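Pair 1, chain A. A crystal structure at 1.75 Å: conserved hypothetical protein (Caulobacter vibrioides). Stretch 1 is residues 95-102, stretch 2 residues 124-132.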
# COMPACT_ATOMS: atom_id res chain seq x y z
N GLY A 95 -5.90 -7.38 -9.39
CA GLY A 95 -4.76 -6.50 -9.61
C GLY A 95 -4.14 -6.04 -8.31
O GLY A 95 -4.68 -6.30 -7.23
N ASP A 96 -3.01 -5.35 -8.39
CA ASP A 96 -2.35 -4.88 -7.19
C ASP A 96 -1.86 -3.45 -7.27
O ASP A 96 -0.97 -3.03 -6.53
CB ASP A 96 -1.21 -5.84 -6.83
CG ASP A 96 -1.73 -7.16 -6.31
OD1 ASP A 96 -1.86 -7.30 -5.08
OD2 ASP A 96 -2.02 -8.05 -7.14
N ALA A 97 -2.47 -2.69 -8.19
CA ALA A 97 -2.15 -1.28 -8.36
C ALA A 97 -3.30 -0.63 -9.12
O ALA A 97 -3.85 -1.21 -10.05
CB ALA A 97 -0.84 -1.12 -9.14
N VAL A 98 -3.66 0.58 -8.69
CA VAL A 98 -4.74 1.32 -9.34
C VAL A 98 -4.17 2.64 -9.83
O VAL A 98 -3.65 3.43 -9.04
CB VAL A 98 -5.91 1.57 -8.36
CG1 VAL A 98 -7.04 2.32 -9.07
CG2 VAL A 98 -6.42 0.24 -7.82
N VAL A 99 -4.27 2.87 -11.14
CA VAL A 99 -3.73 4.08 -11.76
C VAL A 99 -4.83 4.92 -12.39
O VAL A 99 -5.77 4.37 -12.95
CB VAL A 99 -2.70 3.70 -12.85
CG1 VAL A 99 -2.09 4.94 -13.46
CG2 VAL A 99 -1.63 2.80 -12.25
N SER A 100 -4.70 6.24 -12.33
CA SER A 100 -5.72 7.10 -12.92
C SER A 100 -5.25 8.50 -13.27
O SER A 100 -4.33 9.04 -12.65
CB SER A 100 -6.93 7.20 -11.98
OG SER A 100 -7.96 7.98 -12.56
N LYS A 101 -5.89 9.08 -14.28
CA LYS A 101 -5.61 10.43 -14.73
C LYS A 101 -6.96 11.15 -14.71
O LYS A 101 -7.11 12.25 -15.24
CB LYS A 101 -5.06 10.42 -16.16
CG LYS A 101 -6.07 9.95 -17.21
CD LYS A 101 -5.48 10.02 -18.61
CE LYS A 101 -6.47 9.52 -19.65
NZ LYS A 101 -5.92 9.62 -21.03
N THR A 102 -7.93 10.50 -14.08
CA THR A 102 -9.29 11.03 -14.00
C THR A 102 -9.60 11.69 -12.66
O THR A 102 -9.52 11.06 -11.61
CB THR A 102 -10.31 9.91 -14.25
OG1 THR A 102 -10.02 9.26 -15.49
CG2 THR A 102 -11.72 10.47 -14.29
N ALA A 124 1.88 15.78 -15.39
CA ALA A 124 0.98 15.05 -16.26
C ALA A 124 -0.36 14.85 -15.56
O ALA A 124 -1.35 14.50 -16.18
CB ALA A 124 1.58 13.70 -16.63
N ARG A 125 -0.37 15.10 -14.25
CA ARG A 125 -1.57 14.94 -13.44
C ARG A 125 -2.03 13.48 -13.48
O ARG A 125 -3.13 13.17 -13.95
CB ARG A 125 -2.69 15.87 -13.94
CG ARG A 125 -2.38 17.36 -13.80
CD ARG A 125 -2.34 17.82 -12.34
NE ARG A 125 -3.64 17.67 -11.68
CZ ARG A 125 -3.88 18.00 -10.41
NH1 ARG A 125 -2.92 18.51 -9.66
NH2 ARG A 125 -5.09 17.81 -9.90
N ILE A 126 -1.18 12.59 -12.99
CA ILE A 126 -1.48 11.16 -12.96
C ILE A 126 -1.13 10.62 -11.58
O ILE A 126 -0.08 10.95 -11.04
CB ILE A 126 -0.65 10.41 -14.02
CG1 ILE A 126 -1.11 10.83 -15.42
CG2 ILE A 126 -0.79 8.90 -13.82
CD1 ILE A 126 -0.24 10.29 -16.54
N VAL A 127 -2.01 9.80 -11.01
CA VAL A 127 -1.75 9.23 -9.69
C VAL A 127 -1.89 7.71 -9.71
O VAL A 127 -2.42 7.13 -10.66
CB VAL A 127 -2.72 9.79 -8.62
CG1 VAL A 127 -2.48 11.29 -8.43
CG2 VAL A 127 -4.16 9.52 -9.04
N ALA A 128 -1.42 7.07 -8.65
CA ALA A 128 -1.52 5.61 -8.54
C ALA A 128 -1.26 5.13 -7.12
O ALA A 128 -0.53 5.76 -6.36
CB ALA A 128 -0.52 4.95 -9.50
N ALA A 129 -1.90 4.02 -6.78
CA ALA A 129 -1.73 3.39 -5.47
C ALA A 129 -1.33 1.95 -5.77
O ALA A 129 -1.98 1.27 -6.56
CB ALA A 129 -3.03 3.42 -4.69
N ALA A 130 -0.24 1.48 -5.16
CA ALA A 130 0.22 0.12 -5.39
C ALA A 130 0.34 -0.69 -4.11
O ALA A 130 0.64 -0.15 -3.04
CB ALA A 130 1.56 0.15 -6.12
N HIS A 131 0.10 -1.99 -4.23
CA HIS A 131 0.18 -2.92 -3.11
C HIS A 131 1.46 -3.72 -3.30
O HIS A 131 1.53 -4.57 -4.18
CB HIS A 131 -1.03 -3.86 -3.13
CG HIS A 131 -0.93 -5.01 -2.19
ND1 HIS A 131 -1.10 -6.32 -2.59
CD2 HIS A 131 -0.69 -5.05 -0.85
CE1 HIS A 131 -0.97 -7.12 -1.54
NE2 HIS A 131 -0.73 -6.38 -0.48
N ALA A 132 2.48 -3.42 -2.49
CA ALA A 132 3.76 -4.11 -2.62
C ALA A 132 4.15 -5.00 -1.46
O ALA A 132 4.86 -4.57 -0.54
CB ALA A 132 4.87 -3.09 -2.88
O HOH W 1 -5.33 14.17 -15.18

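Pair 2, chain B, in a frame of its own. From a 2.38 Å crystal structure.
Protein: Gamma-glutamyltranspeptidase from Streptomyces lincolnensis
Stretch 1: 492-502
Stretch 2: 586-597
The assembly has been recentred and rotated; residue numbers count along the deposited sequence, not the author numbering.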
# COMPACT_ATOMS: atom_id res chain seq x y z
N GLY B 492 3.85 -29.48 4.78
CA GLY B 492 5.31 -29.46 4.94
C GLY B 492 6.08 -28.53 4.03
O GLY B 492 7.32 -28.59 3.99
N ILE B 493 5.37 -27.65 3.33
CA ILE B 493 5.98 -26.68 2.42
C ILE B 493 5.76 -25.28 2.98
O ILE B 493 4.65 -24.94 3.38
CB ILE B 493 5.40 -26.77 0.98
CG1 ILE B 493 5.74 -28.13 0.36
CG2 ILE B 493 5.97 -25.65 0.10
CD1 ILE B 493 4.97 -28.44 -0.91
N PRO B 494 6.82 -24.45 3.01
CA PRO B 494 6.66 -23.07 3.46
C PRO B 494 5.72 -22.26 2.56
O PRO B 494 6.00 -22.11 1.37
CB PRO B 494 8.10 -22.51 3.40
CG PRO B 494 8.98 -23.70 3.44
CD PRO B 494 8.23 -24.75 2.67
N VAL B 495 4.59 -21.81 3.12
CA VAL B 495 3.64 -20.93 2.39
C VAL B 495 3.44 -19.52 2.92
O VAL B 495 3.01 -18.67 2.15
CB VAL B 495 2.22 -21.53 2.26
CG1 VAL B 495 2.26 -22.83 1.50
CG2 VAL B 495 1.53 -21.69 3.62
N MET B 496 3.67 -19.26 4.20
CA MET B 496 3.31 -17.96 4.80
C MET B 496 4.36 -17.58 5.85
O MET B 496 4.81 -18.42 6.63
CB MET B 496 1.89 -17.99 5.41
CG MET B 496 1.36 -16.64 5.89
SD MET B 496 -0.43 -16.57 6.22
CE MET B 496 -0.56 -17.77 7.54
N ALA B 497 4.75 -16.31 5.84
CA ALA B 497 5.71 -15.75 6.78
C ALA B 497 5.07 -14.51 7.32
O ALA B 497 4.68 -13.63 6.55
CB ALA B 497 7.02 -15.41 6.08
N PHE B 498 4.97 -14.42 8.64
CA PHE B 498 4.19 -13.38 9.26
C PHE B 498 4.66 -13.04 10.68
O PHE B 498 5.56 -13.68 11.24
CB PHE B 498 2.69 -13.76 9.22
CG PHE B 498 2.35 -15.03 9.95
CD1 PHE B 498 2.70 -16.27 9.42
CD2 PHE B 498 1.64 -14.99 11.14
CE1 PHE B 498 2.37 -17.44 10.08
CE2 PHE B 498 1.30 -16.17 11.81
CZ PHE B 498 1.66 -17.39 11.28
N GLY B 499 4.08 -11.97 11.21
CA GLY B 499 4.35 -11.53 12.56
C GLY B 499 3.69 -10.21 12.89
O GLY B 499 2.94 -9.66 12.09
N THR B 500 3.98 -9.73 14.09
CA THR B 500 3.44 -8.47 14.58
C THR B 500 4.18 -8.06 15.83
O THR B 500 4.59 -8.93 16.61
CB THR B 500 1.92 -8.55 14.93
OG1 THR B 500 1.48 -7.29 15.46
CG2 THR B 500 1.62 -9.61 15.98
N PRO B 501 4.35 -6.76 16.05
CA PRO B 501 4.72 -6.32 17.38
C PRO B 501 3.50 -6.33 18.30
O PRO B 501 2.37 -6.57 17.85
CB PRO B 501 5.19 -4.89 17.14
CG PRO B 501 4.33 -4.42 16.03
CD PRO B 501 4.15 -5.62 15.14
N GLY B 502 3.76 -6.07 19.57
CA GLY B 502 2.70 -5.93 20.57
C GLY B 502 2.89 -6.66 21.88
O GLY B 502 1.90 -6.99 22.53
N GLU B 586 -6.25 -3.10 17.47
CA GLU B 586 -5.71 -4.41 17.85
C GLU B 586 -4.95 -5.04 16.69
O GLU B 586 -5.55 -5.37 15.68
CB GLU B 586 -6.84 -5.36 18.28
CG GLU B 586 -7.60 -4.94 19.52
CD GLU B 586 -6.79 -5.12 20.78
OE1 GLU B 586 -6.79 -4.19 21.62
OE2 GLU B 586 -6.16 -6.20 20.92
N GLY B 587 -3.64 -5.18 16.84
CA GLY B 587 -2.79 -5.91 15.91
C GLY B 587 -2.04 -4.99 14.98
O GLY B 587 -2.62 -4.03 14.47
N ARG B 588 -0.74 -5.25 14.79
CA ARG B 588 0.03 -4.60 13.72
C ARG B 588 0.60 -5.69 12.82
O ARG B 588 1.80 -5.74 12.55
CB ARG B 588 1.17 -3.68 14.22
CG ARG B 588 1.03 -2.97 15.55
CD ARG B 588 0.29 -1.65 15.49
NE ARG B 588 -1.06 -1.86 15.98
CZ ARG B 588 -1.79 -0.98 16.66
NH1 ARG B 588 -3.01 -1.35 17.04
NH2 ARG B 588 -1.35 0.23 16.96
N LEU B 589 -0.29 -6.53 12.31
CA LEU B 589 0.11 -7.70 11.53
C LEU B 589 0.85 -7.38 10.23
O LEU B 589 0.63 -6.34 9.61
CB LEU B 589 -1.12 -8.58 11.28
CG LEU B 589 -1.49 -9.30 12.59
CD1 LEU B 589 -2.98 -9.55 12.73
CD2 LEU B 589 -0.70 -10.60 12.70
N CYS B 590 1.75 -8.29 9.87
CA CYS B 590 2.44 -8.30 8.58
C CYS B 590 2.43 -9.72 8.08
O CYS B 590 2.57 -10.64 8.86
CB CYS B 590 3.88 -7.85 8.73
SG CYS B 590 4.06 -6.31 9.61
N ALA B 591 2.29 -9.90 6.77
CA ALA B 591 2.30 -11.24 6.17
C ALA B 591 2.78 -11.19 4.72
O ALA B 591 2.47 -10.26 3.98
CB ALA B 591 0.92 -11.88 6.25
N VAL B 592 3.58 -12.18 4.35
CA VAL B 592 3.81 -12.50 2.95
C VAL B 592 3.52 -13.98 2.78
O VAL B 592 3.62 -14.75 3.73
CB VAL B 592 5.23 -12.16 2.48
CG1 VAL B 592 5.51 -10.68 2.65
CG2 VAL B 592 6.27 -12.98 3.21
N ALA B 593 3.16 -14.37 1.56
CA ALA B 593 2.87 -15.77 1.26
C ALA B 593 3.27 -16.16 -0.16
O ALA B 593 3.52 -15.32 -1.02
CB ALA B 593 1.39 -16.09 1.49
N ARG B 594 3.34 -17.46 -0.35
CA ARG B 594 3.59 -18.07 -1.62
C ARG B 594 2.53 -19.15 -1.77
O ARG B 594 2.15 -19.81 -0.80
CB ARG B 594 5.00 -18.65 -1.65
CG ARG B 594 5.46 -19.13 -3.03
CD ARG B 594 6.93 -19.53 -3.03
NE ARG B 594 7.21 -20.47 -4.11
N ASP B 595 2.00 -19.28 -2.98
CA ASP B 595 1.21 -20.43 -3.38
C ASP B 595 2.19 -21.39 -4.05
O ASP B 595 2.80 -21.03 -5.06
CB ASP B 595 0.11 -20.01 -4.35
CG ASP B 595 -0.80 -21.17 -4.78
OD1 ASP B 595 -0.40 -22.35 -4.73
OD2 ASP B 595 -1.93 -20.87 -5.21
N PRO B 596 2.38 -22.59 -3.47
CA PRO B 596 3.36 -23.53 -4.04
C PRO B 596 2.96 -24.12 -5.42
O PRO B 596 3.83 -24.24 -6.30
CB PRO B 596 3.48 -24.61 -2.96
CG PRO B 596 2.18 -24.57 -2.22
CD PRO B 596 1.65 -23.17 -2.33
N ARG B 597 1.68 -24.46 -5.59
CA ARG B 597 1.14 -24.99 -6.85
C ARG B 597 1.44 -24.08 -8.05
O ARG B 597 1.91 -24.55 -9.09
CB ARG B 597 -0.38 -25.22 -6.75

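The sharpest difference lies where Asp96(A) matches Val495(B) and His131(A) matches Arg594(B). In pair 1 this position carries a polar side-chain link: His131(A) ND1 donates to Asp96(A) OD1 at 2.8 Å. The carboxylate oxygen lies at the edge of the imidazole ring, near its plane, where the N-H can point straight at it. In pair 2 no such link forms. Val495(B) has no polar side-chain atom, and the side chain of Arg594(B), modelled as far as NE, leads away. Within pair 2, Val495(B) CG1 packs 3.9 Å from Pro596(B) CD.

The backbone hydrogen bond beneath is the same in both. His131(A) N donates to Asp96(A) O at 2.7 Å, and Arg594(B) N donates to Val495(B) O at 2.8 Å.

Each pair is built on two antiparallel strands. The strand axes approach to 4.6 Å in pair 1 and 4.5 Å in pair 2. Fourteen central residues superpose with an RMSD of 0.6 Å.

Val98(A) and Ala129(A) match Ala497(B) and Val592(B), so valine and alanine trade sides. In both pairs these residues exchange two backbone hydrogen bonds. Val98(A) N reaches Ala129(A) O at 2.8 Å, and Ala497(B) N reaches Val592(B) O at 2.9 Å. In pair 2 the side chains also meet, with Ala497(B) CB 3.8 Å from Val592(B) CG2.

The next hydrogen-bonded pair is Ser100(A) with Val127(A), matching Gly499(B) with Cys590(B). The backbone bonding persists although Gly499(B) has no side chain.

On the other face, Ala97(A) and Ala130(A) match Met496(B) and Ala593(B). Ala97(A) CB lies 4.1 Å from Ala130(A) CB. Met496(B) CB lies 4.4 Å from Ala593(B) CB, and the end of the methionine leads away. Val99(A) matches Phe498(B), each opposite an alanine. Val99(A) CG2 packs 3.7 Å from Ala128(A) CB. Phe498(B) uses its CB, 3.9 Å from Ala591(B) CB, while its ring leads away from the other stretch. Thus the larger side chains are accommodated without widening the strand pair.

Beyond the last bridge, Lys101(A) matches Thr500(B), and Arg125(A) matches Arg588(B). In pair 1 a water joins the two backbones, donating to Lys101(A) O at 2.6 Å and Arg125(A) O at 2.7 Å. In pair 2 the threonine hydroxyl makes a direct link: Arg588(B) N donates to Thr500(B) OG1 at 3.1 Å. That hydroxyl in turn donates to Pro501(B) O, 2.7 Å from Thr500(B) OG1.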